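Uncharacterized protein conserved in bacteria (PDB 4FZ4) probably binds glycosaminoglycans of the host and so mediates attachment of Streptococcus suis to host cells. Local coordinates at residues 11-16 against 51-56; 36-41 against 81-86; 99-104 against 142-147. All blocks are in the same frame, centred on the assembly; numbering follows the deposited sequence.

Interaction 1 of 3, residues 11-16 against 51-56. Unlike the reference sequence in segment 11-16: Val12 (reference Leu).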
ATOM      1  N   LYS A  11      -8.452  13.942  10.645  1.00 43.26           N
ATOM      2  CA  LYS A  11      -9.237  12.807  10.194  1.00 44.90           C
ATOM      3  C   LYS A  11      -8.400  11.919   9.269  1.00 42.36           C
ATOM      4  O   LYS A  11      -8.309  10.709   9.480  1.00 41.52           O
ATOM      5  CB  LYS A  11     -10.487  13.301   9.467  1.00 58.44           C
ATOM      6  CG  LYS A  11     -11.524  12.223   9.203  1.00 68.33           C
ATOM      7  CD  LYS A  11     -12.644  12.739   8.311  1.00 77.84           C
ATOM      8  CE  LYS A  11     -12.173  12.933   6.877  1.00 84.22           C
ATOM      9  NZ  LYS A  11     -11.038  13.894   6.760  1.00 86.88           N
ATOM     10  N   VAL A  12      -7.788  12.519   8.246  1.00 49.16           N
ATOM     11  CA  VAL A  12      -6.948  11.767   7.314  1.00 43.29           C
ATOM     12  C   VAL A  12      -5.922  10.979   8.116  1.00 41.63           C
ATOM     13  O   VAL A  12      -5.624   9.827   7.797  1.00 36.37           O
ATOM     14  CB  VAL A  12      -6.217  12.700   6.334  1.00 50.13           C
ATOM     15  CG1 VAL A  12      -5.406  11.886   5.342  1.00 59.54           C
ATOM     16  CG2 VAL A  12      -7.227  13.560   5.601  1.00 55.77           C
ATOM     17  N   VAL A  13      -5.393  11.603   9.170  1.00 42.32           N
ATOM     18  CA  VAL A  13      -4.425  10.940  10.046  1.00 31.94           C
ATOM     19  C   VAL A  13      -5.094   9.711  10.663  1.00 37.09           C
ATOM     20  O   VAL A  13      -4.577   8.594  10.583  1.00 38.67           O
ATOM     21  CB  VAL A  13      -3.955  11.874  11.184  1.00 25.24           C
ATOM     22  CG1 VAL A  13      -3.344  11.055  12.331  1.00 26.94           C
ATOM     23  CG2 VAL A  13      -2.916  12.839  10.663  1.00 28.82           C
ATOM     24  N   LYS A  14      -6.256   9.938  11.263  1.00 34.54           N
ATOM     25  CA  LYS A  14      -7.028   8.884  11.901  1.00 36.40           C
ATOM     26  C   LYS A  14      -7.429   7.814  10.895  1.00 32.70           C
ATOM     27  O   LYS A  14      -7.524   6.636  11.239  1.00 42.81           O
ATOM     28  CB  LYS A  14      -8.273   9.472  12.578  1.00 49.53           C
ATOM     29  CG  LYS A  14      -7.950  10.406  13.747  1.00 64.28           C
ATOM     30  CD  LYS A  14      -9.215  10.902  14.448  1.00 75.37           C
ATOM     31  CE  LYS A  14      -8.893  11.740  15.686  1.00 81.19           C
ATOM     32  NZ  LYS A  14      -8.197  13.021  15.365  1.00 87.94           N
ATOM     33  N   GLU A  15      -7.669   8.208   9.652  1.00 36.11           N
ATOM     34  CA  GLU A  15      -8.024   7.218   8.649  1.00 42.57           C
ATOM     35  C   GLU A  15      -6.774   6.367   8.420  1.00 37.19           C
ATOM     36  O   GLU A  15      -6.852   5.146   8.264  1.00 42.27           O
ATOM     37  CB  GLU A  15      -8.437   7.883   7.340  1.00 50.83           C
ATOM     38  CG  GLU A  15      -9.244   6.967   6.428  1.00 65.82           C
ATOM     39  CD  GLU A  15      -9.325   7.469   4.991  1.00 75.01           C
ATOM     40  OE1 GLU A  15      -9.541   8.687   4.788  1.00 74.63           O
ATOM     41  OE2 GLU A  15      -9.182   6.638   4.064  1.00 72.25           O
ATOM     42  N   LEU A  16      -5.615   7.016   8.419  1.00 29.08           N
ATOM     43  CA  LEU A  16      -4.355   6.299   8.219  1.00 29.57           C
ATOM     44  C   LEU A  16      -4.057   5.390   9.395  1.00 31.90           C
ATOM     45  O   LEU A  16      -3.415   4.346   9.236  1.00 33.90           O
ATOM     46  CB  LEU A  16      -3.205   7.277   8.042  1.00 31.77           C
ATOM     47  CG  LEU A  16      -3.251   8.081   6.750  1.00 31.99           C
ATOM     48  CD1 LEU A  16      -2.319   9.271   6.885  1.00 34.38           C
ATOM     49  CD2 LEU A  16      -2.850   7.196   5.565  1.00 39.60           C
ATOM     50  N   ASP A  51       6.119   9.913  10.659  1.00 39.31           N
ATOM     51  CA  ASP A  51       6.607  11.260  10.948  1.00 41.37           C
ATOM     52  C   ASP A  51       5.620  12.309  10.451  1.00 40.57           C
ATOM     53  O   ASP A  51       5.233  13.206  11.199  1.00 47.21           O
ATOM     54  CB  ASP A  51       7.969  11.480  10.296  1.00 48.59           C
ATOM     55  CG  ASP A  51       9.016  10.502  10.796  1.00 65.66           C
ATOM     56  OD1 ASP A  51      10.173  10.581  10.339  1.00 75.11           O
ATOM     57  OD2 ASP A  51       8.681   9.651  11.649  1.00 70.61           O
ATOM     58  N   ASN A  52       5.205  12.184   9.191  1.00 39.47           N
ATOM     59  CA  ASN A  52       4.257  13.132   8.606  1.00 35.02           C
ATOM     60  C   ASN A  52       2.949  13.243   9.358  1.00 30.21           C
ATOM     61  O   ASN A  52       2.377  14.336   9.443  1.00 38.18           O
ATOM     62  CB  ASN A  52       3.946  12.778   7.152  1.00 42.31           C
ATOM     63  CG  ASN A  52       4.863  13.472   6.184  1.00 47.49           C
ATOM     64  OD1 ASN A  52       4.861  14.696   6.087  1.00 59.20           O
ATOM     65  ND2 ASN A  52       5.663  12.696   5.464  1.00 44.70           N
ATOM     66  N   MET A  53       2.447  12.134   9.895  1.00 29.37           N
ATOM     67  CA  MET A  53       1.188  12.230  10.624  1.00 39.25           C
ATOM     68  C   MET A  53       1.372  12.731  12.050  1.00 40.93           C
ATOM     69  O   MET A  53       0.451  13.299  12.625  1.00 58.46           O
ATOM     70  CB  MET A  53       0.395  10.908  10.576  1.00 36.95           C
ATOM     71  CG  MET A  53       1.157   9.626  10.847  1.00 49.85           C
ATOM     72  SD  MET A  53       0.350   8.209  10.001  1.00 45.75           S
ATOM     73  CE  MET A  53      -1.109   8.000  10.966  1.00 21.07           C
ATOM     74  N   ASP A  54       2.562  12.550  12.616  1.00 40.14           N
ATOM     75  CA  ASP A  54       2.815  13.058  13.959  1.00 47.60           C
ATOM     76  C   ASP A  54       2.803  14.573  13.819  1.00 54.87           C
ATOM     77  O   ASP A  54       2.231  15.290  14.646  1.00 59.46           O
ATOM     78  CB  ASP A  54       4.183  12.611  14.483  1.00 44.75           C
ATOM     79  CG  ASP A  54       4.228  11.131  14.839  1.00 47.20           C
ATOM     80  OD1 ASP A  54       3.149  10.497  14.952  1.00 41.71           O
ATOM     81  OD2 ASP A  54       5.348  10.606  15.022  1.00 42.18           O
ATOM     82  N   TYR A  55       3.436  15.041  12.743  1.00 55.20           N
ATOM     83  CA  TYR A  55       3.532  16.460  12.421  1.00 47.54           C
ATOM     84  C   TYR A  55       2.161  17.045  12.122  1.00 57.10           C
ATOM     85  O   TYR A  55       1.850  18.155  12.550  1.00 61.19           O
ATOM     86  CB  TYR A  55       4.428  16.665  11.198  1.00 44.33           C
ATOM     87  CG  TYR A  55       4.752  18.121  10.904  1.00 53.41           C
ATOM     88  CD1 TYR A  55       5.970  18.678  11.296  1.00 57.39           C
ATOM     89  CD2 TYR A  55       3.833  18.946  10.256  1.00 47.92           C
ATOM     90  CE1 TYR A  55       6.265  20.015  11.050  1.00 57.06           C
ATOM     91  CE2 TYR A  55       4.116  20.284  10.009  1.00 53.37           C
ATOM     92  CZ  TYR A  55       5.334  20.813  10.407  1.00 57.95           C
ATOM     93  OH  TYR A  55       5.625  22.139  10.163  1.00 58.46           O
ATOM     94  N   ALA A  56       1.344  16.303  11.378  1.00 58.75           N
ATOM     95  CA  ALA A  56       0.008  16.776  11.021  1.00 52.19           C
ATOM     96  C   ALA A  56      -0.857  16.965  12.263  1.00 52.30           C
ATOM     97  O   ALA A  56      -1.956  17.521  12.190  1.00 50.52           O
ATOM     98  CB  ALA A  56      -0.657  15.795  10.054  1.00 40.98           C
TER

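Interaction 2 of 3, residues 36-41 against 81-86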
ATOM      1  N   SER A  36      12.507  -8.436  -0.654  1.00 39.98           N
ATOM      2  CA  SER A  36      13.543  -7.641  -0.011  1.00 37.28           C
ATOM      3  C   SER A  36      13.453  -6.170  -0.384  1.00 38.45           C
ATOM      4  O   SER A  36      13.682  -5.296   0.457  1.00 39.58           O
ATOM      5  CB  SER A  36      14.920  -8.191  -0.386  1.00 49.69           C
ATOM      6  OG  SER A  36      15.036  -8.346  -1.793  1.00 62.35           O
ATOM      7  N   TYR A  37      13.120  -5.894  -1.642  1.00 30.62           N
ATOM      8  CA  TYR A  37      13.004  -4.515  -2.090  1.00 37.58           C
ATOM      9  C   TYR A  37      11.754  -3.825  -1.512  1.00 33.42           C
ATOM     10  O   TYR A  37      11.839  -2.715  -0.988  1.00 32.92           O
ATOM     11  CB  TYR A  37      12.994  -4.459  -3.619  1.00 39.55           C
ATOM     12  CG  TYR A  37      12.947  -3.045  -4.156  1.00 37.82           C
ATOM     13  CD1 TYR A  37      11.736  -2.381  -4.307  1.00 40.23           C
ATOM     14  CD2 TYR A  37      14.113  -2.366  -4.481  1.00 43.03           C
ATOM     15  CE1 TYR A  37      11.682  -1.073  -4.776  1.00 43.88           C
ATOM     16  CE2 TYR A  37      14.074  -1.055  -4.947  1.00 39.76           C
ATOM     17  CZ  TYR A  37      12.852  -0.419  -5.095  1.00 42.01           C
ATOM     18  OH  TYR A  37      12.799   0.856  -5.597  1.00 52.17           O
ATOM     19  N   GLN A  38      10.598  -4.476  -1.613  1.00 28.18           N
ATOM     20  CA  GLN A  38       9.359  -3.912  -1.070  1.00 36.72           C
ATOM     21  C   GLN A  38       9.479  -3.741   0.444  1.00 40.79           C
ATOM     22  O   GLN A  38       9.000  -2.760   1.007  1.00 44.26           O
ATOM     23  CB  GLN A  38       8.167  -4.827  -1.387  1.00 34.80           C
ATOM     24  CG  GLN A  38       6.891  -4.504  -0.591  1.00 35.88           C
ATOM     25  CD  GLN A  38       6.296  -3.141  -0.921  1.00 29.61           C
ATOM     26  OE1 GLN A  38       5.366  -2.675  -0.253  1.00 36.82           O
ATOM     27  NE2 GLN A  38       6.827  -2.500  -1.951  1.00 28.43           N
ATOM     28  N   LYS A  39      10.129  -4.703   1.095  1.00 41.75           N
ATOM     29  CA  LYS A  39      10.321  -4.668   2.541  1.00 41.08           C
ATOM     30  C   LYS A  39      11.015  -3.377   2.976  1.00 45.76           C
ATOM     31  O   LYS A  39      10.504  -2.643   3.823  1.00 43.32           O
ATOM     32  CB  LYS A  39      11.150  -5.879   2.982  1.00 40.73           C
ATOM     33  CG  LYS A  39      11.379  -5.967   4.477  1.00 44.48           C
ATOM     34  CD  LYS A  39      12.321  -7.105   4.823  1.00 64.28           C
ATOM     35  CE  LYS A  39      12.656  -7.095   6.305  1.00 79.13           C
ATOM     36  NZ  LYS A  39      13.254  -5.793   6.732  1.00 85.97           N
ATOM     37  N   ALA A  40      12.175  -3.098   2.387  1.00 35.87           N
ATOM     38  CA  ALA A  40      12.928  -1.894   2.725  1.00 39.14           C
ATOM     39  C   ALA A  40      12.206  -0.654   2.234  1.00 43.02           C
ATOM     40  O   ALA A  40      12.317   0.420   2.831  1.00 51.42           O
ATOM     41  CB  ALA A  40      14.326  -1.955   2.119  1.00 51.40           C
ATOM     42  N   LEU A  41      11.467  -0.792   1.138  1.00 35.38           N
ATOM     43  CA  LEU A  41      10.728   0.344   0.596  1.00 34.60           C
ATOM     44  C   LEU A  41       9.601   0.697   1.567  1.00 33.47           C
ATOM     45  O   LEU A  41       9.446   1.849   1.973  1.00 38.14           O
ATOM     46  CB  LEU A  41      10.157  -0.006  -0.780  1.00 34.31           C
ATOM     47  CG  LEU A  41       9.675   1.185  -1.601  1.00 33.94           C
ATOM     48  CD1 LEU A  41      10.825   2.174  -1.756  1.00 32.43           C
ATOM     49  CD2 LEU A  41       9.172   0.707  -2.962  1.00 29.25           C
ATOM     50  N   LYS A  81      -1.686   0.534   0.783  1.00 32.59           N
ATOM     51  CA  LYS A  81      -2.398  -0.431  -0.048  1.00 30.07           C
ATOM     52  C   LYS A  81      -1.429  -1.397  -0.724  1.00 29.81           C
ATOM     53  O   LYS A  81      -1.637  -2.616  -0.717  1.00 30.47           O
ATOM     54  CB  LYS A  81      -3.234   0.287  -1.110  1.00 33.26           C
ATOM     55  CG  LYS A  81      -4.718   0.317  -0.792  1.00 47.15           C
ATOM     56  CD  LYS A  81      -5.234  -1.105  -0.574  1.00 56.15           C
ATOM     57  CE  LYS A  81      -6.679  -1.129  -0.104  1.00 59.25           C
ATOM     58  NZ  LYS A  81      -7.107  -2.521   0.240  1.00 61.36           N
ATOM     59  N   VAL A  82      -0.363  -0.852  -1.303  1.00 26.78           N
ATOM     60  CA  VAL A  82       0.627  -1.681  -1.977  1.00 19.35           C
ATOM     61  C   VAL A  82       1.227  -2.716  -1.025  1.00 23.33           C
ATOM     62  O   VAL A  82       1.274  -3.904  -1.344  1.00 34.38           O
ATOM     63  CB  VAL A  82       1.739  -0.801  -2.620  1.00 29.24           C
ATOM     64  CG1 VAL A  82       2.859  -1.673  -3.185  1.00 28.52           C
ATOM     65  CG2 VAL A  82       1.134   0.030  -3.744  1.00 15.66           C
ATOM     66  N   GLU A  83       1.682  -2.268   0.139  1.00 30.17           N
ATOM     67  CA  GLU A  83       2.253  -3.173   1.131  1.00 22.13           C
ATOM     68  C   GLU A  83       1.211  -4.237   1.453  1.00 26.96           C
ATOM     69  O   GLU A  83       1.531  -5.406   1.668  1.00 33.83           O
ATOM     70  CB  GLU A  83       2.606  -2.382   2.394  1.00 22.16           C
ATOM     71  CG  GLU A  83       2.859  -3.227   3.621  1.00 27.90           C
ATOM     72  CD  GLU A  83       4.104  -4.099   3.516  1.00 34.27           C
ATOM     73  OE1 GLU A  83       4.732  -4.136   2.432  1.00 36.90           O
ATOM     74  OE2 GLU A  83       4.453  -4.753   4.525  1.00 43.06           O
ATOM     75  N   ASN A  84      -0.050  -3.823   1.476  1.00 24.72           N
ATOM     76  CA  ASN A  84      -1.153  -4.726   1.785  1.00 16.41           C
ATOM     77  C   ASN A  84      -1.329  -5.758   0.661  1.00 27.06           C
ATOM     78  O   ASN A  84      -1.361  -6.961   0.910  1.00 25.36           O
ATOM     79  CB  ASN A  84      -2.438  -3.905   1.965  1.00 20.18           C
ATOM     80  CG  ASN A  84      -3.554  -4.701   2.597  1.00 27.66           C
ATOM     81  OD1 ASN A  84      -3.779  -5.857   2.249  1.00 32.46           O
ATOM     82  ND2 ASN A  84      -4.268  -4.083   3.535  1.00 27.21           N
ATOM     83  N   TYR A  85      -1.478  -5.277  -0.574  1.00 18.59           N
ATOM     84  CA  TYR A  85      -1.605  -6.165  -1.723  1.00 24.76           C
ATOM     85  C   TYR A  85      -0.467  -7.173  -1.759  1.00 26.68           C
ATOM     86  O   TYR A  85      -0.691  -8.369  -1.941  1.00 32.67           O
ATOM     87  CB  TYR A  85      -1.576  -5.368  -3.028  1.00 28.81           C
ATOM     88  CG  TYR A  85      -2.803  -4.524  -3.270  1.00 30.67           C
ATOM     89  CD1 TYR A  85      -3.966  -4.722  -2.516  1.00 29.52           C
ATOM     90  CD2 TYR A  85      -2.828  -3.571  -4.295  1.00 20.67           C
ATOM     91  CE1 TYR A  85      -5.118  -4.010  -2.776  1.00 23.90           C
ATOM     92  CE2 TYR A  85      -3.991  -2.850  -4.567  1.00 30.37           C
ATOM     93  CZ  TYR A  85      -5.133  -3.081  -3.801  1.00 32.31           C
ATOM     94  OH  TYR A  85      -6.310  -2.424  -4.088  1.00 37.43           O
ATOM     95  N   ILE A  86       0.759  -6.695  -1.582  1.00 25.99           N
ATOM     96  CA  ILE A  86       1.896  -7.596  -1.631  1.00 23.95           C
ATOM     97  C   ILE A  86       1.898  -8.620  -0.491  1.00 33.27           C
ATOM     98  O   ILE A  86       2.243  -9.788  -0.709  1.00 34.57           O
ATOM     99  CB  ILE A  86       3.226  -6.809  -1.689  1.00 24.88           C
ATOM    100  CG1 ILE A  86       3.272  -6.013  -2.999  1.00 19.25           C
ATOM    101  CG2 ILE A  86       4.421  -7.775  -1.679  1.00 22.08           C
ATOM    102  CD1 ILE A  86       4.525  -5.176  -3.169  1.00 27.95           C
TER

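Interaction 3 of 3, residues 99-104 against 142-147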
ATOM      1  N   ASP A  99       1.368 -21.992  -9.349  1.00 66.56           N
ATOM      2  CA  ASP A  99       0.263 -21.468 -10.152  1.00 58.68           C
ATOM      3  C   ASP A  99       0.745 -20.280 -10.960  1.00 47.90           C
ATOM      4  O   ASP A  99       1.117 -19.252 -10.402  1.00 53.10           O
ATOM      5  CB  ASP A  99      -0.906 -21.026  -9.275  1.00 49.81           C
ATOM      6  CG  ASP A  99      -2.059 -20.470 -10.097  1.00 38.57           C
ATOM      7  OD1 ASP A  99      -2.822 -21.258 -10.692  1.00 44.86           O
ATOM      8  OD2 ASP A  99      -2.189 -19.234 -10.165  1.00 37.47           O
ATOM      9  N   ASN A 100       0.735 -20.429 -12.278  1.00 50.80           N
ATOM     10  CA  ASN A 100       1.201 -19.387 -13.174  1.00 53.29           C
ATOM     11  C   ASN A 100       0.491 -18.051 -13.042  1.00 45.14           C
ATOM     12  O   ASN A 100       1.132 -17.032 -12.788  1.00 55.11           O
ATOM     13  CB  ASN A 100       1.130 -19.878 -14.619  1.00 60.78           C
ATOM     14  CG  ASN A 100       2.255 -20.847 -14.957  1.00 71.42           C
ATOM     15  OD1 ASN A 100       2.292 -21.419 -16.046  1.00 77.82           O
ATOM     16  ND2 ASN A 100       3.182 -21.027 -14.022  1.00 73.73           N
ATOM     17  N   THR A 101      -0.826 -18.052 -13.211  1.00 36.45           N
ATOM     18  CA  THR A 101      -1.604 -16.825 -13.127  1.00 38.30           C
ATOM     19  C   THR A 101      -1.171 -15.895 -11.979  1.00 36.29           C
ATOM     20  O   THR A 101      -0.897 -14.714 -12.202  1.00 36.81           O
ATOM     21  CB  THR A 101      -3.088 -17.154 -12.993  1.00 42.38           C
ATOM     22  OG1 THR A 101      -3.436 -18.133 -13.983  1.00 43.13           O
ATOM     23  CG2 THR A 101      -3.939 -15.897 -13.199  1.00 47.39           C
ATOM     24  N   ILE A 102      -1.076 -16.431 -10.765  1.00 35.66           N
ATOM     25  CA  ILE A 102      -0.672 -15.623  -9.614  1.00 37.24           C
ATOM     26  C   ILE A 102       0.733 -15.048  -9.793  1.00 45.05           C
ATOM     27  O   ILE A 102       0.966 -13.854  -9.561  1.00 40.51           O
ATOM     28  CB  ILE A 102      -0.697 -16.444  -8.303  1.00 35.21           C
ATOM     29  CG1 ILE A 102      -2.093 -17.034  -8.072  1.00 36.97           C
ATOM     30  CG2 ILE A 102      -0.306 -15.547  -7.130  1.00 30.68           C
ATOM     31  CD1 ILE A 102      -2.207 -17.885  -6.809  1.00 33.58           C
ATOM     32  N   GLU A 103       1.665 -15.903 -10.204  1.00 47.81           N
ATOM     33  CA  GLU A 103       3.046 -15.486 -10.406  1.00 43.85           C
ATOM     34  C   GLU A 103       3.137 -14.431 -11.505  1.00 40.67           C
ATOM     35  O   GLU A 103       3.881 -13.462 -11.385  1.00 45.85           O
ATOM     36  CB  GLU A 103       3.910 -16.687 -10.794  1.00 44.92           C
ATOM     37  CG  GLU A 103       3.634 -17.971 -10.012  1.00 63.05           C
ATOM     38  CD  GLU A 103       3.735 -17.799  -8.504  1.00 77.57           C
ATOM     39  OE1 GLU A 103       4.730 -17.200  -8.042  1.00 82.71           O
ATOM     40  OE2 GLU A 103       2.825 -18.276  -7.783  1.00 75.37           O
ATOM     41  N   GLU A 104       2.359 -14.621 -12.566  1.00 34.58           N
ATOM     42  CA  GLU A 104       2.352 -13.709 -13.706  1.00 41.67           C
ATOM     43  C   GLU A 104       1.744 -12.341 -13.408  1.00 47.03           C
ATOM     44  O   GLU A 104       2.317 -11.313 -13.786  1.00 50.31           O
ATOM     45  CB  GLU A 104       1.602 -14.349 -14.877  1.00 43.17           C
ATOM     46  CG  GLU A 104       2.204 -15.661 -15.352  1.00 55.37           C
ATOM     47  CD  GLU A 104       1.241 -16.475 -16.195  1.00 72.16           C
ATOM     48  OE1 GLU A 104       1.652 -17.539 -16.705  1.00 76.05           O
ATOM     49  OE2 GLU A 104       0.071 -16.054 -16.340  1.00 75.64           O
ATOM     50  N   LYS A 142      -7.361 -12.686  -7.254  1.00 32.02           N
ATOM     51  CA  LYS A 142      -8.392 -13.207  -6.372  1.00 27.35           C
ATOM     52  C   LYS A 142      -9.414 -14.109  -7.059  1.00 32.17           C
ATOM     53  O   LYS A 142      -9.994 -14.997  -6.422  1.00 32.70           O
ATOM     54  CB  LYS A 142      -9.077 -12.060  -5.626  1.00 27.68           C
ATOM     55  CG  LYS A 142      -8.198 -11.522  -4.506  1.00 35.50           C
ATOM     56  CD  LYS A 142      -8.838 -10.393  -3.731  1.00 29.54           C
ATOM     57  CE  LYS A 142      -7.942  -9.941  -2.574  1.00 25.93           C
ATOM     58  NZ  LYS A 142      -8.472  -8.683  -1.947  1.00 34.77           N
ATOM     59  N   GLN A 143      -9.641 -13.890  -8.349  1.00 36.82           N
ATOM     60  CA  GLN A 143     -10.556 -14.753  -9.082  1.00 34.93           C
ATOM     61  C   GLN A 143      -9.876 -16.113  -9.182  1.00 39.48           C
ATOM     62  O   GLN A 143     -10.516 -17.145  -9.035  1.00 40.18           O
ATOM     63  CB  GLN A 143     -10.807 -14.222 -10.486  1.00 38.22           C
ATOM     64  CG  GLN A 143     -11.684 -13.001 -10.536  1.00 58.65           C
ATOM     65  CD  GLN A 143     -12.448 -12.910 -11.843  1.00 68.61           C
ATOM     66  OE1 GLN A 143     -11.904 -13.189 -12.915  1.00 69.83           O
ATOM     67  NE2 GLN A 143     -13.716 -12.511 -11.763  1.00 66.16           N
ATOM     68  N   ARG A 144      -8.568 -16.096  -9.437  1.00 36.28           N
ATOM     69  CA  ARG A 144      -7.783 -17.323  -9.553  1.00 30.36           C
ATOM     70  C   ARG A 144      -7.953 -18.123  -8.274  1.00 34.13           C
ATOM     71  O   ARG A 144      -8.458 -19.246  -8.278  1.00 41.05           O
ATOM     72  CB  ARG A 144      -6.303 -16.976  -9.733  1.00 35.02           C
ATOM     73  CG  ARG A 144      -5.593 -17.730 -10.836  1.00 57.42           C
ATOM     74  CD  ARG A 144      -5.541 -19.229 -10.610  1.00 60.16           C
ATOM     75  NE  ARG A 144      -6.584 -19.934 -11.345  1.00 64.74           N
ATOM     76  CZ  ARG A 144      -6.543 -21.230 -11.634  1.00 66.23           C
ATOM     77  NH1 ARG A 144      -5.505 -21.961 -11.247  1.00 63.29           N
ATOM     78  NH2 ARG A 144      -7.534 -21.795 -12.310  1.00 64.53           N
ATOM     79  N   VAL A 145      -7.510 -17.526  -7.177  1.00 30.56           N
ATOM     80  CA  VAL A 145      -7.602 -18.132  -5.858  1.00 34.96           C
ATOM     81  C   VAL A 145      -8.989 -18.716  -5.568  1.00 34.98           C
ATOM     82  O   VAL A 145      -9.111 -19.814  -5.032  1.00 38.49           O
ATOM     83  CB  VAL A 145      -7.271 -17.090  -4.777  1.00 35.27           C
ATOM     84  CG1 VAL A 145      -7.618 -17.634  -3.410  1.00 37.64           C
ATOM     85  CG2 VAL A 145      -5.798 -16.730  -4.854  1.00 44.28           C
ATOM     86  N   ALA A 146     -10.031 -17.972  -5.918  1.00 35.29           N
ATOM     87  CA  ALA A 146     -11.391 -18.428  -5.685  1.00 36.97           C
ATOM     88  C   ALA A 146     -11.593 -19.762  -6.386  1.00 34.95           C
ATOM     89  O   ALA A 146     -12.062 -20.729  -5.784  1.00 35.64           O
ATOM     90  CB  ALA A 146     -12.397 -17.395  -6.201  1.00 38.97           C
ATOM     91  N   GLU A 147     -11.230 -19.805  -7.665  1.00 31.52           N
ATOM     92  CA  GLU A 147     -11.358 -21.022  -8.459  1.00 40.88           C
ATOM     93  C   GLU A 147     -10.495 -22.103  -7.830  1.00 46.51           C
ATOM     94  O   GLU A 147     -10.911 -23.248  -7.703  1.00 53.52           O
ATOM     95  CB  GLU A 147     -10.896 -20.763  -9.890  1.00 47.66           C
ATOM     96  CG  GLU A 147     -11.387 -19.442 -10.440  1.00 52.96           C
ATOM     97  CD  GLU A 147     -10.997 -19.206 -11.885  1.00 58.65           C
ATOM     98  OE1 GLU A 147      -9.881 -19.622 -12.280  1.00 59.10           O
ATOM     99  OE2 GLU A 147     -11.807 -18.588 -12.615  1.00 57.89           O
TER

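Interaction 1 of 3, residues 11-16 against 51-56
Val13 of helix 3-23 packs against Met53 of helix 36-55, and this pair carries most of the contact. Their backbones come close, with Val13 CA and Met53 CA 5.8 Å apart. Both CB atoms point toward the opposite segment. The valine meets its partners with both methyls. Its CG1 lies anti to the backbone N (chi1 161°), which puts CG2 beside that N. CG2 then rests on Met53 CB at 3.8 Å and on Ala56 CB, also at 3.8 Å, so this one methyl bridges two residues of the facing segment. CG1 reaches Met53 CE at 4.0 Å.

The methionine is the folded member of the pair. The chain runs extended to SD and then bends at the last torsion (chi3 -72°). That bend brings the terminal methyl to helix 3-23, where Met53 CE lies 3.5 Å from Val13 O. The same methyl, Met53 CE, touches Leu16 CB at 3.7 Å. Leucine therefore enters this contact through the root of its side chain, and the Leu16 side chain also touches Ile80 of helix 66-95. Met53 also touches Glu17, and Ala56 touches Val9, so the seam extends along helix 3-23 in both directions.

All four contacting residues are buried, and the side-chain contacts between the segments are apolar. The contact probably owes its stability to dispersion and the exclusion of water. Such packing has little directional preference, so the fit of the methyl groups matters more than the angle at which any one pair meets.

Interaction 2 of 3, residues 36-41 against 81-86
Helix 36-41 and helix 81-86 run roughly antiparallel, at 146° between their N-to-C directions. Their axes stay 11.0 Å apart at closest approach. Gln38 and Glu83 are the nearest pair, with CA atoms 7.5 Å apart. The contact is made largely through the outer parts of side chains.

Gln38 does most of the filling. Its chain starts anti to the backbone N (chi1 166°) and then bends at chi2 (65°), which lays the amide group over helix 81-86. Ile86 comes from the opposite direction. Ile86 CD1 lies 3.5 Å from Gln38 CD and 3.6 Å from Gln38 CG, so a methyl packs against the stem and amide carbon of the glutamine. Val82 lies beside the end of the Gln38 side chain.

Glu83 begins to one side of the direct line but its carboxylate comes nearer. The carboxylate and the Gln38 amide are nearly coplanar, 27° apart. Glu83 OE1 sits 3.7 Å from Gln38 CG. Other residues hold this buried acid: Arg87 forms a salt bridge to OE2, and Tyr29 OH is hydrogen-bonded to OE1. Tyr29 and Gln112, both from loops, also touch Gln38.

Val82 and Tyr85 also pack on helix 123-152. The arrangement is that of successive antiparallel helices in an all-helical bundle, here the putative glycosaminoglycan-binding domain.

Interaction 3 of 3, residues 99-104 against 142-147
Asp99 and Arg144 form the salt bridge of this contact. Arg144 NH1 donates to Asp99 OD1 at 2.8 Å, with an N-H...acceptor angle of 144°. The oxygen is met on its syn side, and the carboxylate and guanidinium planes are only 13° apart. The bond is nevertheless tilted out of both planes. Within its own helix, Arg144 NH2 binds Glu147 OE1 at 3.2 Å, in the guanidinium plane; a weak bond from Arg144 NE to the same oxygen supports it. The three residues make a salt-bridge network, with the guanidinium held between two acids and probably limited in its rotation.

Asp99 has a second role. It is the N-cap of helix 100-110. With its CG anti to the backbone N (chi1 180°), Asp99 OD2 can accept from Ile102 N at 3.1 Å. One carboxylate thus caps a helix with one oxygen and ties helix 123-152 with the other. A negative group at this helix end should also interact favourably with the helix dipole.

The remaining contacts are van der Waals. Thr101 crosses the arginine chain at about a right angle. Thr101 CB and Arg144 CG are 3.4 Å apart, and Thr101 CG2 lies equally close to that carbon. Ile102 CD1 meets Val145 CG2 at 4.2 Å. Tyr96 touches both of these residues, as helix 66-95 does through Val89 and Arg93 on Ile102 and Leu92 on Val145.

How the interactions relate
Interactions 1 and 2 are buried, whereas interaction 3 lies near the surface. Interactions 1 and 2 both use helix 36-55, at different points along it, and their centres are 20 Å apart. Helix 66-95 takes part directly in interaction 2 and lines the other two, against Leu16 in interaction 1 and Ile102 and Val145 in interaction 3. Interactions 1 and 3 sit on opposite sides of the chain's centre, with centres 35 Å apart. The chemistry changes with place. Interaction 1 is apolar packing, interaction 2 mixes a methyl contact with buried polar groups, and interaction 3 adds a salt-bridge network and a helix cap.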